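Long-range contacts in Sodium/calcium exchanger membrane region domain-containing protein (Archaeoglobus fulgidus, PDB 4KPP), which binds calcium ions and, as a H+/Ca2+ exchanger of the sodium/calcium exchanger family, probably moves calcium across the membrane in exchange for protons: residues A[120-124]-A[336-342]; A[132-138]-A[271-276]. All blocks are in the same frame, centred on the assembly; numbering follows the deposited sequence.

Contact 1 of 2, residues A[120-124]-A[336-342]; sequences AFIAF and ISWKEAS. With CA (calcium ion), chain D.
Glu340 OE1 is gripped twice, by the calcium ion at 2.2 Å and by Ser337 N at 3.2 Å, on the turn whose neighbours Trp338 and Ala341 meet Phe121 and Phe124 of the transmembrane helix 96-127. Ser337 and Glu340 form a capping box at the start of helix 338-353: the Ser337 N-H points almost straight (170°) at OE1, from above the carboxylate plane, while Glu340 N makes a weak return bond to Ser337 OG. Glu340 OE2 also binds the metal, whose site includes Asp333 and the carbonyls of Ile330 and Lys335; one carboxylate thus serves both helix start and ion. No hydrogen bond crosses between the segments; mostly apolar groups meet. Ala120 CB faces Ala341 CB at 4.1 Å. That same methyl lies over one face of the Phe121 ring, near its rim, and Phe121 CE1 meets Trp338 CE3 edge against edge at 3.9 Å. With CG anti to the carbonyl carbon (chi1 -69°), Phe124 sends its ring to residues 336-338, where CE2 comes 3.7 Å from Trp338 CA. Two carbonyl oxygens meet this ring differently: Ala120 O over one face near the rim, Ile336 O at the edge in plane, 3.5 Å from Phe124 CZ.

Contact 2 of 2, residues A[132-138]-A[271-276]; sequences VELDDGI and VSASMN
Asp135 and Asn276 make the single hydrogen bond between residues 132-138 and 271-276. Asn276 ND2 gives to Asp135 OD2 over 2.7 Å. The bond is bent, with an N-H...O angle of 137°, because OD2 lies off the N-H line, toward the amide oxygen. Asn276 OD1 is thus only 3.0 Å from Asp135 OD2, two acceptors that would probably repel, offsetting part of the gain from the bond. The donor comes from above the carboxylate plane, and the carboxylate and amide planes are turned 40° apart. Asp135 OD1 meanwhile rests against Ser272 CB at 3.5 Å. Asp135 opens a type I beta turn that ends at Ile138, between strand 131-133 and helix 138-152; that strand pairs with 335-337 in a two-stranded antiparallel sheet, Leu134 bonding on to Leu334 through the backbone. Apolar contacts lie on the strand side. Val132 CG1, anti to its amide nitrogen (chi1 165°), meets Val271 CG1 at 3.8 Å and also reaches Met275. Leu134 does not start out toward the helix, but its CD1 reaches 3.6 Å from Met275 CB. Met275 CG lies 3.9 Å from Leu134 CD1 and 4.2 Å from Val132 CG1.

Followed from the N terminus, the chain runs along helix 96-127 through 120-124, passes strand 131-133 and the turn of 132-138, and then travels 132 mostly helical residues before 271-276 returns to close the inner loop, contact 2. Only later does 336-342 come back to 120-124, so contact 1 closes the outer loop and contact 2 lies wholly within it. Each joins a segment of the first sodium/calcium exchanger sequence range to one of the second. They share the small sheet of strands 131-133 and 335-337, where Ile336 N and Val132 O probably bond, and Ile336 CD1 packs on Met275 CE, tying helix 271-285 to strand 335-337, just before helix 338-353 and beside the calcium site.

Contact 1 of 2, residues A[120-124]-A[336-342]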
# COMPACT_ATOMS: atom_id res chain seq x y z
N ALA A 120 -2.53 10.48 11.36
CA ALA A 120 -3.42 11.57 11.74
C ALA A 120 -3.24 11.95 13.21
O ALA A 120 -3.18 13.13 13.55
CB ALA A 120 -4.87 11.21 11.45
N PHE A 121 -3.14 10.94 14.08
CA PHE A 121 -2.95 11.17 15.51
C PHE A 121 -1.64 11.88 15.83
O PHE A 121 -1.59 12.77 16.68
CB PHE A 121 -3.02 9.85 16.29
CG PHE A 121 -4.42 9.40 16.59
CD1 PHE A 121 -5.40 10.32 16.92
CD2 PHE A 121 -4.75 8.05 16.55
CE1 PHE A 121 -6.69 9.90 17.20
CE2 PHE A 121 -6.04 7.63 16.82
CZ PHE A 121 -7.01 8.56 17.15
N ILE A 122 -0.57 11.48 15.15
CA ILE A 122 0.73 12.10 15.34
C ILE A 122 0.70 13.54 14.85
O ILE A 122 1.27 14.44 15.47
CB ILE A 122 1.84 11.32 14.62
CG1 ILE A 122 1.97 9.92 15.23
CG2 ILE A 122 3.17 12.06 14.70
CD1 ILE A 122 3.06 9.08 14.60
N ALA A 123 0.00 13.76 13.73
CA ALA A 123 -0.18 15.09 13.18
C ALA A 123 -0.95 15.99 14.15
O ALA A 123 -0.68 17.19 14.25
CB ALA A 123 -0.89 15.03 11.84
N PHE A 124 -1.89 15.39 14.87
CA PHE A 124 -2.66 16.12 15.87
C PHE A 124 -1.77 16.68 16.98
O PHE A 124 -1.89 17.84 17.36
CB PHE A 124 -3.75 15.23 16.47
CG PHE A 124 -4.84 14.88 15.51
CD1 PHE A 124 -5.18 15.75 14.48
CD2 PHE A 124 -5.54 13.69 15.63
CE1 PHE A 124 -6.20 15.43 13.60
CE2 PHE A 124 -6.55 13.37 14.74
CZ PHE A 124 -6.88 14.24 13.73
N ILE A 336 -9.73 15.31 7.98
CA ILE A 336 -9.74 14.13 8.84
C ILE A 336 -9.74 14.54 10.30
O ILE A 336 -8.73 15.03 10.82
CB ILE A 336 -8.54 13.20 8.56
CG1 ILE A 336 -8.51 12.78 7.09
CG2 ILE A 336 -8.59 11.97 9.46
CD1 ILE A 336 -7.38 11.84 6.74
N SER A 337 -10.88 14.36 10.96
CA SER A 337 -11.03 14.77 12.35
C SER A 337 -10.59 13.67 13.30
O SER A 337 -10.30 12.55 12.88
CB SER A 337 -12.48 15.17 12.64
OG SER A 337 -13.35 14.07 12.47
N TRP A 338 -10.54 13.99 14.59
CA TRP A 338 -10.10 13.04 15.60
C TRP A 338 -11.14 11.94 15.80
O TRP A 338 -10.80 10.80 16.11
CB TRP A 338 -9.78 13.75 16.92
CG TRP A 338 -10.75 13.44 18.02
CD1 TRP A 338 -11.95 14.04 18.26
CD2 TRP A 338 -10.59 12.44 19.04
NE1 TRP A 338 -12.55 13.48 19.36
CE2 TRP A 338 -11.74 12.49 19.85
CE3 TRP A 338 -9.60 11.50 19.33
CZ2 TRP A 338 -11.91 11.65 20.95
CZ3 TRP A 338 -9.78 10.66 20.42
CH2 TRP A 338 -10.92 10.74 21.21
N LYS A 339 -12.41 12.30 15.63
CA LYS A 339 -13.49 11.33 15.72
C LYS A 339 -13.39 10.31 14.59
O LYS A 339 -13.49 9.11 14.82
CB LYS A 339 -14.86 12.02 15.67
CG LYS A 339 -15.18 12.87 16.89
CD LYS A 339 -16.59 13.44 16.81
CE LYS A 339 -16.92 14.34 17.99
NZ LYS A 339 -17.90 13.73 18.93
N GLU A 340 -13.19 10.81 13.38
CA GLU A 340 -13.08 9.94 12.20
C GLU A 340 -11.85 9.04 12.28
O GLU A 340 -11.92 7.86 11.96
CB GLU A 340 -13.06 10.77 10.92
CG GLU A 340 -14.36 11.51 10.63
CD GLU A 340 -14.23 12.48 9.48
OE1 GLU A 340 -13.09 12.91 9.18
OE2 GLU A 340 -15.26 12.82 8.86
N ALA A 341 -10.72 9.61 12.70
CA ALA A 341 -9.49 8.85 12.86
C ALA A 341 -9.63 7.77 13.94
O ALA A 341 -9.22 6.63 13.74
CB ALA A 341 -8.32 9.77 13.17
N SER A 342 -10.21 8.14 15.07
CA SER A 342 -10.40 7.19 16.17
C SER A 342 -11.39 6.10 15.76
O SER A 342 -11.24 4.95 16.15
CB SER A 342 -10.87 7.90 17.45
OG SER A 342 -12.14 8.49 17.28
CA CA D . -13.63 14.08 7.42

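Contact 2 of 2, residues A[132-138]-A[271-276]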
# COMPACT_ATOMS: atom_id res chain seq x y z
N VAL A 132 -7.08 17.51 10.64
CA VAL A 132 -6.13 17.46 9.53
C VAL A 132 -6.85 17.77 8.22
O VAL A 132 -7.81 17.10 7.85
CB VAL A 132 -5.46 16.08 9.42
CG1 VAL A 132 -4.78 15.92 8.07
CG2 VAL A 132 -4.45 15.89 10.54
N GLU A 133 -6.37 18.80 7.51
CA GLU A 133 -6.99 19.21 6.26
C GLU A 133 -6.24 18.66 5.04
O GLU A 133 -5.01 18.57 5.05
CB GLU A 133 -7.08 20.73 6.18
CG GLU A 133 -5.78 21.44 6.54
CD GLU A 133 -5.97 22.94 6.68
OE1 GLU A 133 -4.96 23.65 6.92
OE2 GLU A 133 -7.11 23.42 6.54
N LEU A 134 -6.98 18.28 4.01
CA LEU A 134 -6.39 17.74 2.80
C LEU A 134 -6.53 18.70 1.61
O LEU A 134 -7.43 19.55 1.60
CB LEU A 134 -7.01 16.38 2.45
CG LEU A 134 -6.83 15.21 3.42
CD1 LEU A 134 -5.50 15.29 4.17
CD2 LEU A 134 -8.00 15.12 4.39
N ASP A 135 -5.66 18.55 0.63
CA ASP A 135 -5.67 19.40 -0.56
C ASP A 135 -6.92 19.15 -1.41
O ASP A 135 -7.61 18.15 -1.22
CB ASP A 135 -4.42 19.16 -1.41
CG ASP A 135 -3.18 18.94 -0.57
OD1 ASP A 135 -2.50 19.94 -0.23
OD2 ASP A 135 -2.88 17.78 -0.24
N ASP A 136 -7.19 20.05 -2.35
CA ASP A 136 -8.34 19.90 -3.24
C ASP A 136 -8.12 18.77 -4.24
O ASP A 136 -9.08 18.20 -4.76
CB ASP A 136 -8.60 21.20 -4.00
CG ASP A 136 -9.11 22.31 -3.10
OD1 ASP A 136 -9.72 22.00 -2.06
OD2 ASP A 136 -8.89 23.50 -3.43
N GLY A 137 -6.86 18.45 -4.50
CA GLY A 137 -6.51 17.42 -5.46
C GLY A 137 -6.92 16.03 -5.02
O GLY A 137 -6.97 15.11 -5.82
N ILE A 138 -7.21 15.88 -3.73
CA ILE A 138 -7.63 14.61 -3.16
C ILE A 138 -8.93 14.11 -3.79
O ILE A 138 -9.17 12.90 -3.86
CB ILE A 138 -7.71 14.70 -1.60
CG1 ILE A 138 -6.33 14.51 -0.99
CG2 ILE A 138 -8.64 13.65 -1.01
CD1 ILE A 138 -5.68 13.19 -1.37
N VAL A 271 2.08 17.71 6.48
CA VAL A 271 0.98 16.79 6.73
C VAL A 271 0.17 16.47 5.47
O VAL A 271 -0.23 15.33 5.25
CB VAL A 271 0.03 17.33 7.81
CG1 VAL A 271 -1.03 16.30 8.16
CG2 VAL A 271 0.81 17.72 9.05
N SER A 272 -0.07 17.49 4.65
CA SER A 272 -0.86 17.34 3.42
C SER A 272 -0.24 16.34 2.45
O SER A 272 -0.90 15.40 2.01
CB SER A 272 -1.04 18.69 2.74
OG SER A 272 -1.77 19.58 3.56
N ALA A 273 1.02 16.57 2.10
CA ALA A 273 1.73 15.68 1.19
C ALA A 273 1.83 14.27 1.76
O ALA A 273 1.76 13.28 1.03
CB ALA A 273 3.11 16.23 0.88
N SER A 274 2.00 14.18 3.08
CA SER A 274 2.08 12.90 3.76
C SER A 274 0.78 12.11 3.61
O SER A 274 0.80 10.92 3.33
CB SER A 274 2.41 13.11 5.24
OG SER A 274 2.62 11.87 5.89
N MET A 275 -0.35 12.79 3.79
CA MET A 275 -1.65 12.16 3.63
C MET A 275 -1.98 11.88 2.17
O MET A 275 -2.66 10.91 1.86
CB MET A 275 -2.76 13.00 4.26
CG MET A 275 -2.67 13.15 5.77
SD MET A 275 -2.60 11.57 6.65
CE MET A 275 -4.03 10.73 5.99
N ASN A 276 -1.50 12.74 1.27
CA ASN A 276 -1.67 12.52 -0.16
C ASN A 276 -1.11 11.17 -0.59
O ASN A 276 -1.69 10.47 -1.42
CB ASN A 276 -1.00 13.63 -0.98
CG ASN A 276 -1.81 14.91 -1.01
OD1 ASN A 276 -3.03 14.89 -0.87
ND2 ASN A 276 -1.13 16.03 -1.19